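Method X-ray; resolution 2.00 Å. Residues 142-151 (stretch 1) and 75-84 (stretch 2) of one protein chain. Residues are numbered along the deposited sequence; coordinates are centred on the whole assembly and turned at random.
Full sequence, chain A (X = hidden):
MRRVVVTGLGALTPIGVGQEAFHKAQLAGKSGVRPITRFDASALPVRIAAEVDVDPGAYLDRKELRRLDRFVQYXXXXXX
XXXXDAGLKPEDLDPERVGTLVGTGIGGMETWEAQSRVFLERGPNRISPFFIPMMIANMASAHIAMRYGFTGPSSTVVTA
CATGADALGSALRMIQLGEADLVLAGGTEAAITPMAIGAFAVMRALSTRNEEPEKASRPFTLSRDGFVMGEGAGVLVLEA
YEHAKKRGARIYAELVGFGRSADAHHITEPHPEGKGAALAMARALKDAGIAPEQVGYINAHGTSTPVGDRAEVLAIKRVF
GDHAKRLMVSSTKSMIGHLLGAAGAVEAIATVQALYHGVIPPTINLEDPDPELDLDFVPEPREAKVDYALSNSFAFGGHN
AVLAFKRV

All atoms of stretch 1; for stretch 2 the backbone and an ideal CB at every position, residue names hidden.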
ATOM      1  N   ALA A 142      -1.600  -6.903   9.339  1.00 18.52           N
ATOM      2  CA  ALA A 142      -0.777  -7.592  10.325  1.00 18.33           C
ATOM      3  C   ALA A 142      -1.566  -8.079  11.534  1.00 19.47           C
ATOM      4  O   ALA A 142      -1.395  -9.218  11.977  1.00 19.08           O
ATOM      5  CB  ALA A 142       0.354  -6.678  10.790  1.00 18.34           C
ATOM      6  N   HIS A 143      -2.416  -7.221  12.087  1.00 20.57           N
ATOM      7  CA  HIS A 143      -3.190  -7.618  13.249  1.00 20.76           C
ATOM      8  C   HIS A 143      -4.188  -8.713  12.945  1.00 20.93           C
ATOM      9  O   HIS A 143      -4.452  -9.563  13.791  1.00 18.13           O
ATOM     10  CB  HIS A 143      -3.887  -6.406  13.870  1.00 21.95           C
ATOM     11  CG  HIS A 143      -3.053  -5.717  14.898  1.00 21.08           C
ATOM     12  ND1 HIS A 143      -2.730  -6.308  16.103  1.00 21.30           N
ATOM     13  CD2 HIS A 143      -2.416  -4.523  14.880  1.00 19.56           C
ATOM     14  CE1 HIS A 143      -1.930  -5.507  16.781  1.00 20.70           C
ATOM     15  NE2 HIS A 143      -1.722  -4.418  16.060  1.00 23.19           N
ATOM     16  N   ILE A 144      -4.741  -8.705  11.734  1.00 21.87           N
ATOM     17  CA  ILE A 144      -5.694  -9.739  11.360  1.00 20.80           C
ATOM     18  C   ILE A 144      -4.960 -11.069  11.211  1.00 21.34           C
ATOM     19  O   ILE A 144      -5.445 -12.112  11.662  1.00 19.60           O
ATOM     20  CB  ILE A 144      -6.423  -9.374  10.045  1.00 21.40           C
ATOM     21  CG1 ILE A 144      -7.407  -8.217  10.304  1.00 22.17           C
ATOM     22  CG2 ILE A 144      -7.154 -10.588   9.506  1.00 21.32           C
ATOM     23  CD1 ILE A 144      -7.855  -7.473   9.038  1.00 20.87           C
ATOM     24  N   ALA A 145      -3.791 -11.030  10.574  1.00 22.13           N
ATOM     25  CA  ALA A 145      -2.981 -12.231  10.381  1.00 23.09           C
ATOM     26  C   ALA A 145      -2.545 -12.814  11.721  1.00 23.63           C
ATOM     27  O   ALA A 145      -2.535 -14.038  11.907  1.00 24.43           O
ATOM     28  CB  ALA A 145      -1.753 -11.907   9.538  1.00 22.50           C
ATOM     29  N   MET A 146      -2.179 -11.936  12.650  1.00 24.20           N
ATOM     30  CA  MET A 146      -1.734 -12.365  13.972  1.00 26.49           C
ATOM     31  C   MET A 146      -2.855 -12.962  14.812  1.00 26.69           C
ATOM     32  O   MET A 146      -2.671 -13.982  15.480  1.00 25.45           O
ATOM     33  CB  MET A 146      -1.107 -11.192  14.721  1.00 29.72           C
ATOM     34  CG  MET A 146       0.191 -10.697  14.104  1.00 33.98           C
ATOM     35  SD  MET A 146       1.005  -9.435  15.087  1.00 39.01           S
ATOM     36  CE  MET A 146       0.131  -7.968  14.593  1.00 39.46           C
ATOM     37  N   ARG A 147      -4.024 -12.336  14.760  1.00 25.71           N
ATOM     38  CA  ARG A 147      -5.162 -12.800  15.535  1.00 27.51           C
ATOM     39  C   ARG A 147      -5.621 -14.208  15.170  1.00 26.48           C
ATOM     40  O   ARG A 147      -5.976 -14.995  16.049  1.00 25.32           O
ATOM     41  CB  ARG A 147      -6.344 -11.835  15.376  1.00 26.39           C
ATOM     42  CG  ARG A 147      -7.477 -12.115  16.354  1.00 28.12           C
ATOM     43  CD  ARG A 147      -8.684 -11.207  16.160  1.00 28.96           C
ATOM     44  NE  ARG A 147      -9.615 -11.366  17.273  1.00 33.87           N
ATOM     45  CZ  ARG A 147     -10.857 -10.892  17.304  1.00 36.60           C
ATOM     46  NH1 ARG A 147     -11.346 -10.219  16.271  1.00 34.50           N
ATOM     47  NH2 ARG A 147     -11.609 -11.083  18.381  1.00 35.46           N
ATOM     48  N   TYR A 148      -5.611 -14.518  13.876  1.00 24.94           N
ATOM     49  CA  TYR A 148      -6.064 -15.819  13.392  1.00 26.44           C
ATOM     50  C   TYR A 148      -4.966 -16.795  12.969  1.00 24.57           C
ATOM     51  O   TYR A 148      -5.252 -17.941  12.639  1.00 26.37           O
ATOM     52  CB  TYR A 148      -7.038 -15.619  12.227  1.00 27.14           C
ATOM     53  CG  TYR A 148      -8.251 -14.785  12.579  1.00 27.93           C
ATOM     54  CD1 TYR A 148      -9.166 -15.214  13.544  1.00 28.98           C
ATOM     55  CD2 TYR A 148      -8.484 -13.566  11.954  1.00 26.70           C
ATOM     56  CE1 TYR A 148     -10.282 -14.441  13.873  1.00 30.44           C
ATOM     57  CE2 TYR A 148      -9.591 -12.792  12.272  1.00 29.26           C
ATOM     58  CZ  TYR A 148     -10.487 -13.233  13.231  1.00 28.37           C
ATOM     59  OH  TYR A 148     -11.583 -12.458  13.541  1.00 30.79           O
ATOM     60  N   GLY A 149      -3.720 -16.345  12.975  1.00 25.37           N
ATOM     61  CA  GLY A 149      -2.618 -17.212  12.593  1.00 23.62           C
ATOM     62  C   GLY A 149      -2.520 -17.480  11.099  1.00 23.20           C
ATOM     63  O   GLY A 149      -1.969 -18.500  10.690  1.00 23.90           O
ATOM     64  N   PHE A 150      -3.061 -16.573  10.286  1.00 21.61           N
ATOM     65  CA  PHE A 150      -3.020 -16.721   8.835  1.00 20.55           C
ATOM     66  C   PHE A 150      -1.614 -16.373   8.371  1.00 21.63           C
ATOM     67  O   PHE A 150      -1.177 -15.226   8.503  1.00 22.53           O
ATOM     68  CB  PHE A 150      -4.032 -15.781   8.169  1.00 21.15           C
ATOM     69  CG  PHE A 150      -5.470 -16.024   8.570  1.00 21.27           C
ATOM     70  CD1 PHE A 150      -5.932 -17.308   8.839  1.00 21.26           C
ATOM     71  CD2 PHE A 150      -6.380 -14.970   8.594  1.00 23.78           C
ATOM     72  CE1 PHE A 150      -7.267 -17.549   9.119  1.00 21.46           C
ATOM     73  CE2 PHE A 150      -7.727 -15.191   8.872  1.00 22.18           C
ATOM     74  CZ  PHE A 150      -8.177 -16.484   9.136  1.00 23.73           C
ATOM     75  N   THR A 151      -0.895 -17.352   7.827  1.00 22.36           N
ATOM     76  CA  THR A 151       0.477 -17.111   7.396  1.00 22.47           C
ATOM     77  C   THR A 151       0.675 -16.959   5.886  1.00 22.46           C
ATOM     78  O   THR A 151       1.809 -17.025   5.386  1.00 22.86           O
ATOM     79  CB  THR A 151       1.420 -18.218   7.908  1.00 24.75           C
ATOM     80  OG1 THR A 151       0.993 -19.479   7.387  1.00 19.60           O
ATOM     81  CG2 THR A 151       1.404 -18.270   9.441  1.00 25.31           C
ATOM     82  N   UNK A  75     -10.885  -2.592  11.353  1.00 18.58           N
ATOM     83  CA  UNK A  75     -10.503  -3.706  10.479  1.00 17.53           C
ATOM     84  C   UNK A  75     -10.691  -5.071  11.149  1.00 18.91           C
ATOM     85  O   UNK A  75     -11.156  -6.020  10.516  1.00 19.06           O
ATOM     86  CB  UNK A  75      -9.045  -3.546  10.043  1.00 17.53           C
ATOM     87  N   UNK A  76     -10.314  -5.174  12.422  1.00 19.79           N
ATOM     88  CA  UNK A  76     -10.450  -6.435  13.152  1.00 18.64           C
ATOM     89  C   UNK A  76     -11.924  -6.794  13.324  1.00 19.12           C
ATOM     90  O   UNK A  76     -12.310  -7.959  13.205  1.00 21.08           O
ATOM     91  CB  UNK A  76      -9.763  -6.345  14.516  1.00 18.64           C
ATOM     92  N   UNK A  77     -12.750  -5.786  13.582  1.00 20.17           N
ATOM     93  CA  UNK A  77     -14.179  -6.003  13.755  1.00 19.55           C
ATOM     94  C   UNK A  77     -14.807  -6.462  12.436  1.00 19.91           C
ATOM     95  O   UNK A  77     -15.595  -7.411  12.413  1.00 18.92           O
ATOM     96  CB  UNK A  77     -14.858  -4.728  14.259  1.00 19.55           C
ATOM     97  N   UNK A  78     -14.450  -5.798  11.340  1.00 21.01           N
ATOM     98  CA  UNK A  78     -14.993  -6.165  10.030  1.00 22.93           C
ATOM     99  C   UNK A  78     -14.535  -7.559   9.619  1.00 21.30           C
ATOM    100  O   UNK A  78     -15.305  -8.329   9.052  1.00 21.61           O
ATOM    101  CB  UNK A  78     -14.574  -5.143   8.972  1.00 22.93           C
ATOM    102  N   UNK A  79     -13.278  -7.883   9.905  1.00 22.73           N
ATOM    103  CA  UNK A  79     -12.747  -9.199   9.568  1.00 21.98           C
ATOM    104  C   UNK A  79     -13.486 -10.284  10.345  1.00 21.97           C
ATOM    105  O   UNK A  79     -13.795 -11.339   9.790  1.00 23.43           O
ATOM    106  CB  UNK A  79     -11.246  -9.264   9.857  1.00 21.98           C
ATOM    107  N   UNK A  80     -13.771 -10.038  11.625  1.00 23.07           N
ATOM    108  CA  UNK A  80     -14.502 -11.018  12.432  1.00 21.93           C
ATOM    109  C   UNK A  80     -15.899 -11.203  11.840  1.00 22.16           C
ATOM    110  O   UNK A  80     -16.356 -12.329  11.629  1.00 22.65           O
ATOM    111  CB  UNK A  80     -14.585 -10.576  13.894  1.00 21.93           C
ATOM    112  N   UNK A  81     -16.575 -10.090  11.570  1.00 23.32           N
ATOM    113  CA  UNK A  81     -17.908 -10.134  10.976  1.00 23.16           C
ATOM    114  C   UNK A  81     -17.855 -10.879   9.640  1.00 23.82           C
ATOM    115  O   UNK A  81     -18.761 -11.644   9.303  1.00 23.78           O
ATOM    116  CB  UNK A  81     -18.462  -8.721  10.784  1.00 23.16           C
ATOM    117  N   UNK A  82     -16.784 -10.660   8.882  1.00 24.46           N
ATOM    118  CA  UNK A  82     -16.622 -11.306   7.580  1.00 24.68           C
ATOM    119  C   UNK A  82     -16.502 -12.827   7.721  1.00 25.30           C
ATOM    120  O   UNK A  82     -17.200 -13.587   7.037  1.00 25.36           O
ATOM    121  CB  UNK A  82     -15.391 -10.747   6.864  1.00 24.68           C
ATOM    122  N   UNK A  83     -15.615 -13.266   8.606  1.00 22.65           N
ATOM    123  CA  UNK A  83     -15.419 -14.688   8.833  1.00 23.07           C
ATOM    124  C   UNK A  83     -16.703 -15.324   9.339  1.00 24.98           C
ATOM    125  O   UNK A  83     -17.063 -16.426   8.922  1.00 25.36           O
ATOM    126  CB  UNK A  83     -14.278 -14.924   9.825  1.00 23.07           C
ATOM    127  N   UNK A  84     -17.404 -14.621  10.228  1.00 25.91           N
ATOM    128  CA  UNK A  84     -18.654 -15.131  10.780  1.00 26.06           C
ATOM    129  C   UNK A  84     -19.700 -15.290   9.685  1.00 26.28           C
ATOM    130  O   UNK A  84     -20.399 -16.306   9.622  1.00 24.94           O
ATOM    131  CB  UNK A  84     -19.174 -14.202  11.879  1.00 26.06           C
TER

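Stretch 2 is helical throughout, and its axis passes the helix 142-148 at 9.8 Å with 50° between their N-to-C directions.

At position 75 the CA-to-CB bond points toward stretch 1, and the ideal CB lies 4.2 Å from I144 CD1. A small apolar residue suits the site, since CB alone already reaches I144 CD1; whether a larger one would fit is not settled by this distance. The deposited residue is A75; its CB touches I144 CD1 at 4.2 Å.

The closest CA-CA pair across the stretches is that of position 76 and I144, 6.1 Å apart, yet the CB of position 76 points sideways. The ideal CB is 5.2 Å from I144 CG1 and 4.5 Å from R147 NH1, so a branched or long apolar chain could turn into the space beside I144, and a polar one could address the guanidinium. It is L76, with chi1 m and chi2 t, which brings CD2 to 3.7 Å from I144 CG1 and 3.8 Å from H143 O. The same methyl lies 4.3 Å from R147 CD, so it packs against the aliphatic part of the arginine.

Position 77 points away and position 78 sideways, with nothing of stretch 1 within 5.5 Å of either ideal CB; the visible atoms set little preference. They are I77 and A78.

Position 79 again points toward stretch 1. Its ideal CB is 3.9 Å from I144 CD1 and 4.6 Å from Y148 CE2, already in contact, so a small apolar residue suits it well. A79 supplies just a methyl, with CB 3.9 Å from I144 CD1.

At position 80 CB points sideways, 3.6 Å from Y148 OH and 4.0 Å from R147 NH1. The nearby positive charge favours an acceptor, and glutamine, glutamate or a shorter polar residue would be reasonable. The residue is Q80, extended through chi1 and chi2, both t. Its OE1 accepts a hydrogen bond from R147 NH1 at 3.0 Å and a weak one from R147 NH2 at 3.2 Å, lying near the guanidinium plane. A water extends this polar patch, linking L76 O, R147 NH1 and Y148 OH.

Positions 81 and 82 find no partner in stretch 1: the first points away and the second is out of reach, so stretch 1 sets no preference and many helix-compatible residues would do. They hold L81 and A82.

Position 83 points toward stretch 1, but its ideal CB is still 5.2 Å from Y148 OH. A longer apolar chain could bridge the gap to the aromatic rings of Y148 and F150; methionine, leucine or an aromatic residue might serve. L83, with chi1 m and chi2 t, places CD1 over one face of the Y148 ring, 3.6 Å from its centroid, in a CH-pi contact. CD1 also lies 4.3 Å from F150 CZ, at the edge of that ring.

Position 84 meets nothing of stretch 1, leaving many residues possible. In E84, OE2 accepts a hydrogen bond from Q80 NE2 at 3.1 Å, so the amide whose oxygen faces R147 is also held from within its own helix.

Stretch 2, residues 75-84: ALIAAQLALE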
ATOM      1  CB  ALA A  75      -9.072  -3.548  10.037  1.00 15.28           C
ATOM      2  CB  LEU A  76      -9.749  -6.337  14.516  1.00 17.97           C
ATOM      3  CG  LEU A  76      -8.216  -6.330  14.442  1.00 19.35           C
ATOM      4  CD1 LEU A  76      -7.598  -6.013  15.793  1.00 19.98           C
ATOM      5  CD2 LEU A  76      -7.752  -7.692  13.956  1.00 18.64           C
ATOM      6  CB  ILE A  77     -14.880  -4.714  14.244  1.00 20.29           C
ATOM      7  CG1 ILE A  77     -14.422  -4.388  15.668  1.00 21.44           C
ATOM      8  CG2 ILE A  77     -16.402  -4.882  14.175  1.00 17.10           C
ATOM      9  CD1 ILE A  77     -14.895  -3.021  16.167  1.00 23.72           C
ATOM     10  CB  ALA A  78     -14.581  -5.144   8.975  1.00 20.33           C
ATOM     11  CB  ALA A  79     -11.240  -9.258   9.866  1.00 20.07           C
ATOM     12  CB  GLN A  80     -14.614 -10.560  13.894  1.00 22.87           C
ATOM     13  CG  GLN A  80     -15.208 -11.626  14.823  1.00 22.58           C
ATOM     14  CD  GLN A  80     -15.183 -11.228  16.293  1.00 26.16           C
ATOM     15  OE1 GLN A  80     -14.258 -10.559  16.755  1.00 24.49           O
ATOM     16  NE2 GLN A  80     -16.195 -11.660  17.039  1.00 27.77           N
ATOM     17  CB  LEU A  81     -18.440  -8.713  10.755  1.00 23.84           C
ATOM     18  CG  LEU A  81     -18.687  -7.813  11.978  1.00 26.10           C
ATOM     19  CD1 LEU A  81     -19.155  -6.444  11.518  1.00 26.48           C
ATOM     20  CD2 LEU A  81     -19.730  -8.445  12.886  1.00 27.36           C
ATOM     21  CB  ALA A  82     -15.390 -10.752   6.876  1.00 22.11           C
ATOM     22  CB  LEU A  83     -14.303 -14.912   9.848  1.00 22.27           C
ATOM     23  CG  LEU A  83     -12.881 -14.655   9.360  1.00 21.64           C
ATOM     24  CD1 LEU A  83     -11.921 -14.822  10.533  1.00 19.66           C
ATOM     25  CD2 LEU A  83     -12.538 -15.639   8.238  1.00 18.19           C
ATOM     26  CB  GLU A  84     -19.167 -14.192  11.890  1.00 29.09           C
ATOM     27  CG  GLU A  84     -18.705 -14.603  13.295  1.00 32.87           C
ATOM     28  CD  GLU A  84     -18.808 -13.493  14.328  1.00 35.12           C
ATOM     29  OE1 GLU A  84     -19.728 -12.654  14.227  1.00 38.16           O
ATOM     30  OE2 GLU A  84     -17.971 -13.471  15.258  1.00 35.44           O
TER
HETATM   31  O   HOH W   1     -10.647  -9.988  13.865  1.00 30.78           O
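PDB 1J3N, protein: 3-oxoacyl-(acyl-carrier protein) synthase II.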